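Local coordinates for protein NAGD (Escherichia coli, PDB 2C4N) that removes phosphate from ribonucleoside monophosphates, as a magnesium-dependent phosphatase of the HAD superfamily, at residues K85-V90 with F113-E118; R139-N144 with F172-P177. All blocks are in the same frame, centred on the assembly; numbering follows the deposited sequence.

How the interactions relate
From the N terminus the chain first forms the strands and helices that begin the larger sheet, then enters the four-stranded parallel sheet at strand 86-90. Interaction 1 closes the loop through helix 94-101, where strand 105-116 returns beside that strand. The chain continues through helix 124-135 to strand 139-142, and interaction 2 closes a second loop through helix 156-167 with strand 172-173. The two loops follow in series, neither nested nor crossed. Their inner strands are neighbours, joined by probable hydrogen bonds from V114 N to R139 O and from V116 N to I141 O. Beyond interaction 2, K176 leads back to the magnesium-binding core.

Interaction 1 of 2, residues K85-V90 with F113-E118; sequences KKAYVV and FVIVGE
The F113 ring meets K86 at its edge: K86 O lies in the ring plane, 3.7 Å from CD1. The same oxygen accepts the backbone bond of F113 N. F113 CG lies beside its own backbone N (chi1 -55°), which puts it on the side where K86 O meets the ring edge. The ring also packs on R139 and I141. Y88, the second flat group, points to the other face of the sheet, where its ring meets F133 of helix 124-135 with inclined planes. The strands run parallel, A87 pairing with F113 and V90 with V116, and form a beta-alpha-beta unit through helix 94-101, part of the alpha/beta cap of this HAD phosphatase. A87 carries only a methyl group, which lets I115 CD1 come to within 3.6 Å of its CB. On the face that carries Y88, V90 CB lies 4.1 Å from V116 CG2, and helix 156-167 covers V116 there. Backbone bonds become straighter toward the C-terminal ends: V90 N reaches I115 O at 2.8 Å, and G117 N reaches V90 O at 2.8 Å with an N-H...O angle of 177°. The backbone of G117 adopts a conformation that residues with a side chain seldom take.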
loop_
_atom_site.group_PDB
_atom_site.type_symbol
_atom_site.label_atom_id
_atom_site.label_comp_id
_atom_site.label_asym_id
_atom_site.label_seq_id
_atom_site.Cartn_x
_atom_site.Cartn_y
_atom_site.Cartn_z
ATOM N N LYS A 85 -11.983 -28.869 10.524
ATOM C CA LYS A 85 -11.044 -29.699 9.786
ATOM C C LYS A 85 -11.400 -29.822 8.315
ATOM O O LYS A 85 -11.130 -30.841 7.688
ATOM C CB LYS A 85 -10.960 -31.089 10.425
ATOM C CG LYS A 85 -10.226 -31.110 11.759
ATOM C CD LYS A 85 -8.804 -30.594 11.587
ATOM C CE LYS A 85 -8.046 -30.533 12.906
ATOM N NZ LYS A 85 -7.053 -31.634 13.062
ATOM N N LYS A 86 -12.024 -28.781 7.779
ATOM C CA LYS A 86 -12.398 -28.744 6.371
ATOM C C LYS A 86 -11.690 -27.563 5.734
ATOM O O LYS A 86 -11.780 -26.441 6.231
ATOM C CB LYS A 86 -13.910 -28.589 6.208
ATOM C CG LYS A 86 -14.696 -29.866 6.436
ATOM C CD LYS A 86 -16.146 -29.695 6.009
ATOM C CE LYS A 86 -16.890 -31.026 6.016
ATOM N NZ LYS A 86 -16.951 -31.631 7.376
ATOM N N ALA A 87 -10.986 -27.807 4.636
ATOM C CA ALA A 87 -10.264 -26.730 3.985
ATOM C C ALA A 87 -10.240 -26.815 2.471
ATOM O O ALA A 87 -10.207 -27.902 1.894
ATOM C CB ALA A 87 -8.828 -26.691 4.507
ATOM N N TYR A 88 -10.282 -25.653 1.833
ATOM C CA TYR A 88 -10.169 -25.595 0.390
ATOM C C TYR A 88 -8.691 -25.251 0.243
ATOM O O TYR A 88 -8.230 -24.227 0.759
ATOM C CB TYR A 88 -11.038 -24.489 -0.210
ATOM C CG TYR A 88 -10.778 -24.312 -1.685
ATOM C CD1 TYR A 88 -10.120 -23.179 -2.166
ATOM C CD2 TYR A 88 -11.122 -25.310 -2.595
ATOM C CE1 TYR A 88 -9.806 -23.049 -3.516
ATOM C CE2 TYR A 88 -10.810 -25.191 -3.948
ATOM C CZ TYR A 88 -10.151 -24.059 -4.401
ATOM O OH TYR A 88 -9.823 -23.948 -5.734
ATOM N N VAL A 89 -7.945 -26.110 -0.440
ATOM C CA VAL A 89 -6.519 -25.894 -0.585
ATOM C C VAL A 89 -6.062 -25.549 -1.988
ATOM O O VAL A 89 -6.456 -26.184 -2.967
ATOM C CB VAL A 89 -5.725 -27.137 -0.103
ATOM C CG1 VAL A 89 -4.227 -26.891 -0.224
ATOM C CG2 VAL A 89 -6.097 -27.459 1.341
ATOM N N VAL A 90 -5.241 -24.511 -2.069
ATOM C CA VAL A 90 -4.654 -24.076 -3.326
ATOM C C VAL A 90 -3.196 -24.474 -3.149
ATOM O O VAL A 90 -2.390 -23.717 -2.618
ATOM C CB VAL A 90 -4.756 -22.546 -3.513
ATOM C CG1 VAL A 90 -4.026 -22.124 -4.784
ATOM C CG2 VAL A 90 -6.222 -22.125 -3.586
ATOM N N PHE A 113 -11.418 -23.338 6.273
ATOM C CA PHE A 113 -10.203 -22.620 5.898
ATOM C C PHE A 113 -9.947 -22.620 4.403
ATOM O O PHE A 113 -10.393 -23.512 3.680
ATOM C CB PHE A 113 -8.952 -23.273 6.501
ATOM C CG PHE A 113 -8.982 -23.433 7.980
ATOM C CD1 PHE A 113 -9.674 -24.490 8.566
ATOM C CD2 PHE A 113 -8.290 -22.546 8.793
ATOM C CE1 PHE A 113 -9.674 -24.659 9.942
ATOM C CE2 PHE A 113 -8.284 -22.706 10.173
ATOM C CZ PHE A 113 -8.980 -23.770 10.748
ATOM N N VAL A 114 -9.197 -21.615 3.961
ATOM C CA VAL A 114 -8.737 -21.514 2.582
ATOM C C VAL A 114 -7.235 -21.499 2.845
ATOM O O VAL A 114 -6.729 -20.608 3.532
ATOM C CB VAL A 114 -9.150 -20.196 1.895
ATOM C CG1 VAL A 114 -8.312 -19.988 0.627
ATOM C CG2 VAL A 114 -10.628 -20.247 1.521
ATOM N N ILE A 115 -6.530 -22.503 2.341
ATOM C CA ILE A 115 -5.099 -22.603 2.566
ATOM C C ILE A 115 -4.361 -22.503 1.246
ATOM O O ILE A 115 -4.632 -23.260 0.316
ATOM C CB ILE A 115 -4.744 -23.941 3.228
ATOM C CG1 ILE A 115 -5.593 -24.131 4.490
ATOM C CG2 ILE A 115 -3.261 -23.980 3.551
ATOM C CD1 ILE A 115 -5.497 -25.510 5.085
ATOM N N VAL A 116 -3.425 -21.566 1.170
ATOM C CA VAL A 116 -2.660 -21.373 -0.046
ATOM C C VAL A 116 -1.188 -21.689 0.166
ATOM O O VAL A 116 -0.550 -21.171 1.086
ATOM C CB VAL A 116 -2.774 -19.915 -0.569
ATOM C CG1 VAL A 116 -2.029 -19.775 -1.899
ATOM C CG2 VAL A 116 -4.240 -19.529 -0.732
ATOM N N GLY A 117 -0.665 -22.563 -0.685
ATOM C CA GLY A 117 0.741 -22.923 -0.627
ATOM C C GLY A 117 1.300 -22.592 -1.997
ATOM O O GLY A 117 1.298 -21.432 -2.405
ATOM N N GLU A 118 1.769 -23.609 -2.708
ATOM C CA GLU A 118 2.294 -23.432 -4.054
ATOM C C GLU A 118 1.813 -24.561 -4.960
ATOM O O GLU A 118 1.739 -25.722 -4.553
ATOM C CB GLU A 118 3.826 -23.398 -4.041
ATOM C CG GLU A 118 4.471 -23.777 -5.373
ATOM C CD GLU A 118 4.291 -22.740 -6.476
ATOM O OE1 GLU A 118 3.219 -22.102 -6.560
ATOM O OE2 GLU A 118 5.233 -22.575 -7.282
#

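Interaction 2 of 2, residues R139-N144 with F172-P177; sequences RFIATN and FYVGKP. With PO4 (phosphate ion), chain C; PO4 (phosphate ion), chain D.
A142 O takes one hydrogen bond and one weaker CH...O contact from the neighbouring strand. V174 N approaches at 2.9 Å, nearly straight off the carbonyl with a C=O...N angle of 171°, while Y173 CA adds the CH...O contact. On the flank bearing I141, its CG2 meets V174 CG2 at 3.7 Å, and CD1 lies against F172 CB; beta-branched I141 and V174, with the CB of F172, fill the side that also faces helix 71-80 and P234 of the third subunit. On the other face, Y173 CG lies anti to its carbonyl carbon (chi1 -75°), and the ring reaches across the strand so that CD2 comes 3.5 Å from A142 CB and 3.3 Å from N144 C. An alanine at Y173 would probably leave A142 CB and the N144 carbonyl without this aromatic cover and open a gap beside E164 of helix 156-167. That helix links the two parallel strands into a beta-alpha-beta unit, whose C-terminal ends run into the active-site loops. There G175 N bonds to T143 O at 2.8 Å, a close approach that suits glycine because a CB would run into that oxygen. T143 OG1 donates to N144 OD1 at 2.8 Å, and N144 ND2 holds D146, which probably confers substrate specificity. K176, a likely substrate-binding residue, hydrogen-bonds through NZ to O4 of the chain C phosphate at 2.9 Å and to O2 of the chain D phosphate at 2.9 Å, both ions probably from the crystallisation liquor, with salt bridges to D9 and D206.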
loop_
_atom_site.group_PDB
_atom_site.type_symbol
_atom_site.label_atom_id
_atom_site.label_comp_id
_atom_site.label_asym_id
_atom_site.label_seq_id
_atom_site.Cartn_x
_atom_site.Cartn_y
_atom_site.Cartn_z
ATOM N N ARG A 139 -11.416 -18.919 7.007
ATOM C CA ARG A 139 -10.150 -18.516 7.614
ATOM C C ARG A 139 -9.043 -18.651 6.559
ATOM O O ARG A 139 -8.766 -19.744 6.055
ATOM C CB ARG A 139 -9.877 -19.377 8.855
ATOM C CG ARG A 139 -10.927 -19.143 9.952
ATOM C CD ARG A 139 -10.845 -20.159 11.088
ATOM N NE ARG A 139 -9.590 -20.078 11.834
ATOM C CZ ARG A 139 -9.321 -20.800 12.919
ATOM N NH1 ARG A 139 -10.223 -21.655 13.383
ATOM N NH2 ARG A 139 -8.156 -20.672 13.538
ATOM N N PHE A 140 -8.424 -17.517 6.240
ATOM C CA PHE A 140 -7.390 -17.395 5.209
ATOM C C PHE A 140 -5.953 -17.596 5.736
ATOM O O PHE A 140 -5.411 -16.744 6.440
ATOM C CB PHE A 140 -7.561 -16.008 4.566
ATOM C CG PHE A 140 -6.857 -15.825 3.241
ATOM C CD1 PHE A 140 -6.353 -16.905 2.517
ATOM C CD2 PHE A 140 -6.733 -14.544 2.703
ATOM C CE1 PHE A 140 -5.733 -16.707 1.273
ATOM C CE2 PHE A 140 -6.120 -14.332 1.467
ATOM C CZ PHE A 140 -5.618 -15.412 0.748
ATOM N N ILE A 141 -5.353 -18.732 5.381
ATOM C CA ILE A 141 -3.997 -19.081 5.812
ATOM C C ILE A 141 -3.110 -19.338 4.596
ATOM O O ILE A 141 -3.549 -19.950 3.622
ATOM C CB ILE A 141 -3.984 -20.389 6.651
ATOM C CG1 ILE A 141 -5.102 -20.374 7.695
ATOM C CG2 ILE A 141 -2.628 -20.564 7.309
ATOM C CD1 ILE A 141 -4.970 -19.288 8.729
ATOM N N ALA A 142 -1.857 -18.897 4.666
ATOM C CA ALA A 142 -0.915 -19.098 3.566
ATOM C C ALA A 142 0.417 -19.575 4.136
ATOM O O ALA A 142 0.829 -19.141 5.213
ATOM C CB ALA A 142 -0.728 -17.797 2.785
ATOM N N THR A 143 1.100 -20.460 3.417
ATOM C CA THR A 143 2.367 -21.000 3.905
ATOM C C THR A 143 3.516 -20.003 4.036
ATOM O O THR A 143 4.214 -19.996 5.047
ATOM C CB THR A 143 2.841 -22.203 3.041
ATOM O OG1 THR A 143 3.002 -21.798 1.679
ATOM C CG2 THR A 143 1.835 -23.337 3.113
ATOM N N ASN A 144 3.725 -19.158 3.030
ATOM C CA ASN A 144 4.824 -18.194 3.091
ATOM C C ASN A 144 4.551 -16.981 2.197
ATOM O O ASN A 144 3.927 -17.104 1.149
ATOM C CB ASN A 144 6.144 -18.879 2.694
ATOM C CG ASN A 144 6.109 -19.473 1.289
ATOM O OD1 ASN A 144 5.287 -20.338 0.980
ATOM N ND2 ASN A 144 7.013 -19.007 0.433
ATOM N N PHE A 172 -2.999 -15.065 6.866
ATOM C CA PHE A 172 -2.046 -15.129 7.944
ATOM C C PHE A 172 -0.949 -15.989 7.320
ATOM O O PHE A 172 -1.205 -17.144 6.956
ATOM C CB PHE A 172 -2.627 -15.858 9.157
ATOM C CG PHE A 172 -1.611 -16.136 10.233
ATOM C CD1 PHE A 172 -1.160 -15.115 11.066
ATOM C CD2 PHE A 172 -1.070 -17.409 10.384
ATOM C CE1 PHE A 172 -0.185 -15.361 12.029
ATOM C CE2 PHE A 172 -0.097 -17.663 11.344
ATOM C CZ PHE A 172 0.346 -16.640 12.166
ATOM N N TYR A 173 0.246 -15.427 7.163
ATOM C CA TYR A 173 1.366 -16.173 6.600
ATOM C C TYR A 173 2.048 -16.909 7.742
ATOM O O TYR A 173 2.432 -16.304 8.744
ATOM C CB TYR A 173 2.369 -15.237 5.911
ATOM C CG TYR A 173 1.906 -14.713 4.568
ATOM C CD1 TYR A 173 1.523 -13.382 4.407
ATOM C CD2 TYR A 173 1.860 -15.547 3.456
ATOM C CE1 TYR A 173 1.106 -12.894 3.165
ATOM C CE2 TYR A 173 1.444 -15.073 2.213
ATOM C CZ TYR A 173 1.071 -13.748 2.075
ATOM O OH TYR A 173 0.659 -13.297 0.840
ATOM N N VAL A 174 2.190 -18.219 7.590
ATOM C CA VAL A 174 2.797 -19.046 8.625
ATOM C C VAL A 174 4.319 -18.939 8.665
ATOM O O VAL A 174 4.919 -18.962 9.738
ATOM C CB VAL A 174 2.399 -20.534 8.432
ATOM C CG1 VAL A 174 3.133 -21.417 9.442
ATOM C CG2 VAL A 174 0.888 -20.692 8.596
ATOM N N GLY A 175 4.942 -18.812 7.497
ATOM C CA GLY A 175 6.397 -18.743 7.440
ATOM C C GLY A 175 7.040 -17.418 7.816
ATOM O O GLY A 175 6.352 -16.458 8.167
ATOM N N LYS A 176 8.371 -17.375 7.748
ATOM C CA LYS A 176 9.130 -16.162 8.059
ATOM C C LYS A 176 8.598 -15.046 7.162
ATOM O O LYS A 176 8.186 -15.304 6.031
ATOM C CB LYS A 176 10.619 -16.375 7.757
ATOM C CG LYS A 176 11.287 -17.486 8.547
ATOM C CD LYS A 176 12.681 -17.776 7.994
ATOM C CE LYS A 176 12.612 -18.486 6.642
ATOM N NZ LYS A 176 13.932 -18.487 5.940
ATOM N N PRO A 177 8.641 -13.785 7.624
ATOM C CA PRO A 177 9.156 -13.248 8.888
ATOM C C PRO A 177 8.274 -13.424 10.126
ATOM O O PRO A 177 8.598 -12.912 11.196
ATOM C CB PRO A 177 9.390 -11.780 8.559
ATOM C CG PRO A 177 8.250 -11.475 7.642
ATOM C CD PRO A 177 8.228 -12.689 6.724
HETATM P P PO4 C . 13.016 -16.386 2.680
HETATM O O1 PO4 C . 13.035 -17.753 2.103
HETATM O O2 PO4 C . 13.726 -15.455 1.771
HETATM O O3 PO4 C . 11.612 -15.940 2.845
HETATM O O4 PO4 C . 13.687 -16.396 4.003
HETATM P P PO4 D . 14.706 -20.515 2.557
HETATM O O1 PO4 D . 15.234 -21.829 3.000
HETATM O O2 PO4 D . 13.704 -20.025 3.534
HETATM O O3 PO4 D . 15.811 -19.547 2.459
HETATM O O4 PO4 D . 14.072 -20.666 1.223
#